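Local structure of alanine dehydrogenase/pyridine nucleotide transhydrogenase (Mycobacterium smegmatis str. MC2 155, 3P2Y) at residues P84-V89 / Q101-S106; D97-L102 / S122-A127. The protein probably takes part, as the alpha 1 subunit of a pyridine nucleotide transhydrogenase, in hydride transfer between NADH and NADP coupled to proton movement across the membrane. All coordinates share one frame; numbering follows the deposited sequence. Where two conformers were deposited one is given.

Interaction 1: residues P84-V89 / Q101-S106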
# COMPACT_ATOMS: atom_id res chain seq x y z
N PRO A 84 -14.18 -35.23 7.34
CA PRO A 84 -15.17 -36.28 7.02
C PRO A 84 -16.61 -35.80 6.79
O PRO A 84 -17.55 -36.62 6.76
CB PRO A 84 -15.07 -37.23 8.21
CG PRO A 84 -14.60 -36.41 9.36
CD PRO A 84 -13.79 -35.24 8.76
N ALA A 85 -16.77 -34.49 6.60
CA ALA A 85 -18.11 -33.90 6.40
C ALA A 85 -18.76 -34.40 5.11
O ALA A 85 -18.09 -34.88 4.18
CB ALA A 85 -18.00 -32.33 6.35
N ASP A 86 -20.08 -34.23 5.04
CA ASP A 86 -20.82 -34.53 3.81
C ASP A 86 -20.44 -33.60 2.66
O ASP A 86 -20.46 -34.00 1.49
CB ASP A 86 -22.31 -34.38 4.07
CG ASP A 86 -22.79 -35.29 5.16
OD1 ASP A 86 -22.57 -36.51 5.02
OD2 ASP A 86 -23.35 -34.79 6.15
N VAL A 87 -20.14 -32.34 2.99
CA VAL A 87 -19.68 -31.39 1.98
C VAL A 87 -18.50 -30.67 2.59
O VAL A 87 -18.64 -30.09 3.67
CB VAL A 87 -20.74 -30.31 1.65
CG1 VAL A 87 -20.21 -29.34 0.58
CG2 VAL A 87 -22.09 -30.94 1.17
N VAL A 88 -17.35 -30.74 1.94
CA VAL A 88 -16.16 -30.00 2.42
C VAL A 88 -15.99 -28.84 1.47
O VAL A 88 -15.97 -29.03 0.24
CB VAL A 88 -14.90 -30.89 2.42
CG1 VAL A 88 -13.62 -30.07 2.75
CG2 VAL A 88 -15.09 -32.07 3.41
N VAL A 89 -15.88 -27.62 2.02
CA VAL A 89 -15.69 -26.43 1.20
C VAL A 89 -14.35 -25.83 1.56
O VAL A 89 -14.06 -25.66 2.74
CB VAL A 89 -16.83 -25.37 1.36
CG1 VAL A 89 -18.17 -25.97 0.89
CG2 VAL A 89 -16.94 -24.84 2.80
N GLN A 101 -8.31 -38.01 3.58
CA GLN A 101 -9.22 -37.84 4.73
C GLN A 101 -10.68 -37.62 4.35
O GLN A 101 -11.55 -37.57 5.24
CB GLN A 101 -8.76 -36.70 5.63
CG GLN A 101 -7.36 -36.87 6.18
CD GLN A 101 -6.89 -35.65 6.94
OE1 GLN A 101 -7.37 -35.37 8.04
NE2 GLN A 101 -5.94 -34.93 6.36
N LEU A 102 -10.96 -37.46 3.05
CA LEU A 102 -12.34 -37.25 2.60
C LEU A 102 -13.12 -38.56 2.66
O LEU A 102 -12.54 -39.63 2.44
CB LEU A 102 -12.38 -36.70 1.17
CG LEU A 102 -11.75 -35.31 1.03
CD1 LEU A 102 -11.62 -34.93 -0.45
CD2 LEU A 102 -12.54 -34.27 1.83
N LYS A 103 -14.41 -38.52 2.96
CA LYS A 103 -15.11 -39.81 3.05
C LYS A 103 -15.76 -40.17 1.72
O LYS A 103 -16.20 -39.29 0.98
CB LYS A 103 -16.11 -39.87 4.22
CG LYS A 103 -17.42 -39.23 3.92
CD LYS A 103 -18.44 -39.31 5.06
CE LYS A 103 -19.53 -38.29 4.76
NZ LYS A 103 -20.31 -37.91 5.96
N PRO A 104 -15.82 -41.47 1.41
CA PRO A 104 -16.52 -41.80 0.19
C PRO A 104 -17.98 -41.31 0.23
O PRO A 104 -18.63 -41.35 1.28
CB PRO A 104 -16.45 -43.33 0.13
CG PRO A 104 -15.82 -43.78 1.37
CD PRO A 104 -15.21 -42.63 2.08
N GLY A 105 -18.46 -40.83 -0.91
CA GLY A 105 -19.82 -40.32 -0.99
C GLY A 105 -19.99 -38.85 -0.65
O GLY A 105 -21.10 -38.32 -0.75
N SER A 106 -18.89 -38.20 -0.25
CA SER A 106 -18.92 -36.77 0.05
C SER A 106 -18.85 -35.90 -1.20
O SER A 106 -18.63 -36.39 -2.29
CB SER A 106 -17.77 -36.40 0.99
OG SER A 106 -16.50 -36.67 0.39
O HOH W 1 -15.60 -35.93 3.37
O HOH W 2 -22.43 -35.67 0.56

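Interaction 2: residues D97-L102 / S122-A127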
# COMPACT_ATOMS: atom_id res chain seq x y z
N ASP A 97 -2.61 -35.85 1.07
CA ASP A 97 -2.94 -36.21 2.45
C ASP A 97 -4.34 -35.71 2.84
O ASP A 97 -5.06 -36.37 3.59
CB ASP A 97 -1.87 -35.70 3.44
CG ASP A 97 -0.52 -36.46 3.33
OD1 ASP A 97 -0.47 -37.56 2.73
OD2 ASP A 97 0.49 -35.94 3.85
N GLU A 98 -4.71 -34.53 2.34
CA GLU A 98 -6.06 -34.04 2.58
C GLU A 98 -7.09 -34.91 1.87
O GLU A 98 -8.13 -35.23 2.45
CB GLU A 98 -6.18 -32.57 2.12
CG GLU A 98 -5.31 -31.68 3.01
CD GLU A 98 -5.21 -30.22 2.59
OE1 GLU A 98 -5.34 -29.90 1.39
OE2 GLU A 98 -4.96 -29.39 3.49
N ILE A 99 -6.82 -35.28 0.63
CA ILE A 99 -7.78 -36.14 -0.11
C ILE A 99 -8.02 -37.47 0.61
O ILE A 99 -9.15 -37.97 0.64
CB ILE A 99 -7.34 -36.39 -1.55
CG1 ILE A 99 -7.32 -35.07 -2.33
CG2 ILE A 99 -8.31 -37.40 -2.24
CD1 ILE A 99 -6.62 -35.17 -3.72
N SER A 100 -6.94 -38.00 1.19
CA SER A 100 -6.99 -39.26 1.94
C SER A 100 -7.94 -39.22 3.14
O SER A 100 -8.35 -40.29 3.65
CB SER A 100 -5.58 -39.66 2.41
OG SER A 100 -5.19 -39.00 3.61
N GLN A 101 -8.31 -38.01 3.58
CA GLN A 101 -9.22 -37.84 4.73
C GLN A 101 -10.68 -37.62 4.35
O GLN A 101 -11.55 -37.57 5.24
CB GLN A 101 -8.76 -36.70 5.63
CG GLN A 101 -7.36 -36.87 6.18
CD GLN A 101 -6.89 -35.65 6.94
OE1 GLN A 101 -7.37 -35.37 8.04
NE2 GLN A 101 -5.94 -34.93 6.36
N LEU A 102 -10.96 -37.46 3.05
CA LEU A 102 -12.34 -37.25 2.60
C LEU A 102 -13.12 -38.56 2.66
O LEU A 102 -12.54 -39.63 2.44
CB LEU A 102 -12.38 -36.70 1.17
CG LEU A 102 -11.75 -35.31 1.03
CD1 LEU A 102 -11.62 -34.93 -0.45
CD2 LEU A 102 -12.54 -34.27 1.83
N SER A 122 -9.01 -37.35 -11.16
CA SER A 122 -8.87 -38.80 -11.09
C SER A 122 -8.79 -39.26 -9.64
O SER A 122 -9.50 -40.18 -9.21
CB SER A 122 -7.60 -39.24 -11.81
OG SER A 122 -7.75 -39.08 -13.21
N ARG A 123 -7.90 -38.62 -8.90
CA ARG A 123 -7.73 -38.95 -7.49
C ARG A 123 -9.04 -38.84 -6.70
O ARG A 123 -9.36 -39.70 -5.88
CB ARG A 123 -6.66 -38.06 -6.88
CG ARG A 123 -6.40 -38.32 -5.46
CD ARG A 123 -5.51 -39.55 -5.26
NE ARG A 123 -5.38 -39.77 -3.83
CZ ARG A 123 -4.36 -39.32 -3.11
NH1 ARG A 123 -3.35 -38.68 -3.73
NH2 ARG A 123 -4.33 -39.53 -1.79
N LEU A 124 -9.81 -37.79 -6.97
CA LEU A 124 -11.07 -37.57 -6.25
C LEU A 124 -12.12 -38.60 -6.66
O LEU A 124 -12.85 -39.13 -5.82
CB LEU A 124 -11.59 -36.12 -6.46
CG LEU A 124 -10.65 -35.11 -5.76
CD1 LEU A 124 -10.90 -33.67 -6.28
CD2 LEU A 124 -10.86 -35.16 -4.25
N ARG A 125 -12.16 -38.93 -7.95
CA ARG A 125 -13.07 -39.97 -8.43
C ARG A 125 -12.78 -41.32 -7.73
O ARG A 125 -13.69 -42.02 -7.27
CB ARG A 125 -12.94 -40.10 -9.95
CG ARG A 125 -13.97 -40.97 -10.66
CD ARG A 125 -13.96 -40.72 -12.21
NE ARG A 125 -12.69 -40.22 -12.77
CZ ARG A 125 -12.54 -39.10 -13.50
NH1 ARG A 125 -13.58 -38.31 -13.78
NH2 ARG A 125 -11.34 -38.76 -13.97
N ILE A 126 -11.50 -41.66 -7.64
CA ILE A 126 -11.08 -42.92 -7.01
C ILE A 126 -11.47 -42.94 -5.54
O ILE A 126 -11.89 -43.99 -5.00
CB ILE A 126 -9.57 -43.15 -7.19
CG1 ILE A 126 -9.27 -43.49 -8.66
CG2 ILE A 126 -9.06 -44.23 -6.18
CD1 ILE A 126 -7.80 -43.27 -9.08
N ALA A 127 -11.42 -41.77 -4.91
CA ALA A 127 -11.81 -41.59 -3.53
C ALA A 127 -13.33 -41.56 -3.33
O ALA A 127 -13.80 -41.47 -2.19
CB ALA A 127 -11.13 -40.34 -2.96
O HOH W 3 -12.50 -41.63 0.22

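Interaction 1: residues P84-V89 / Q101-S106
The tightly packed side of this contact is apolar: Val88 CG2 meets Leu102 CD2 at 3.7 Å, and both residues are buried. At chi1 173° Val88 CG1 is anti to the backbone N, which places CG2 beside that nitrogen, and CG2 is the branch that touches Leu102. Nearby, CB of the buried Ser106 lies 3.5 Å from Ala85 O, where the two backbones run close together. Segment 101-106 leads from helix 96-99 into strand 107-110, and segment 84-89 enters strand 87-89; the two meet at the N-terminal ends of adjacent parallel strands joined by a beta-alpha-beta crossover. A type II turn from Lys103 to Ser106 comes just before strand 107-110. In it Ser106 OG donates to Lys103 O at 2.7 Å in the carbonyl plane, and Ser106 N donates to the same oxygen. The other side is more open to solvent, with Pro84 exposed and Asp86 and Lys103 partly so. Here the Lys103 chain, extended beyond CG, runs past Pro84 O to form a salt bridge from NZ to Asp86 OD1 at 2.8 Å. The ammonium comes from above the carboxylate, 54° out of its plane, and a second, weak bond links NZ with Pro84 O at 3.1 Å. Asp86 OD2 is held separately by Leu24 N. Two waters bridge the backbones: one joins Ala85 O to Lys103 N, and another donates to Asp86 O and Gly105 O.

Interaction 2: residues D97-L102 / S122-A127
The guanidinium of Arg123 lies against Ile99, whose CB sits 4.2 Å above one face and is offset toward the rim of the flat group. Ser100 N approaches the same group obliquely, near NH2, while NH1 is tied to Ser96 OG just before segment 97-102. The torsions explain this placement: Arg123 CG is anti to the backbone N (chi1 -179°), and the chain then bends at chi2 (79°), which turns the guanidinium across Ile99. The aliphatic part packs as well, with Arg123 CG 3.6 Å from Ile99 CD1. A second flat group, the amide of Gln101, stays within its own segment and directs NE2 at Asp97 O, 3.2 Å away, with a nearly straight N-H...O angle of 163°. The acceptor lies in the amide plane, but NE2 comes from well above the Asp97 carbonyl plane. In the conformer given, Ser100 OG also reaches Asp97 O, at 2.6 Å and from the opposite face of that plane. Helices 96-99 and 118-126 are the connections of two successive beta-alpha-beta units, joining strands 87-89, 107-110 and 130-133, and they pack beside each other. Ile99 projects toward the neighbouring helix and carries the apolar core: its CG2 meets Leu124 CD2 at 3.9 Å and Ala127 CB at 4.1 Å. The Ile99 and Leu124 side chains cross at about a right angle. Leu124 CD2 also touches Leu102 CD1 at 3.9 Å, so that one methyl touches both the first and the last residue of the type I turn from Ile99 to Leu102. Past the end of helix 118-126, a water lies 2.7 Å from Ala127 O and also within bonding distance of Leu102 O, although other acceptors compete for its protons.

In the fold
Interactions 1 and 2 lie side by side in the N-terminal domain, their centres about 9 Å apart, and share Gln101 and Leu102. Leu102 joins them by dividing its branches: CD2 serves interaction 1 and CD1 serves interaction 2. Direct packing adds to this, since Pro104 CB of segment 101-106 lies 4.0 Å from Ala127 O of segment 122-127. Only interaction 1 contains a metal-binding residue: Asp86 is a calcium-binding residue seen for this protein, although here a calcium ion lies about 4 Å from its side chain, too far for a direct bond. Interaction 2 is set back, with the Leu102 side chain about 10 Å from that of Asp86.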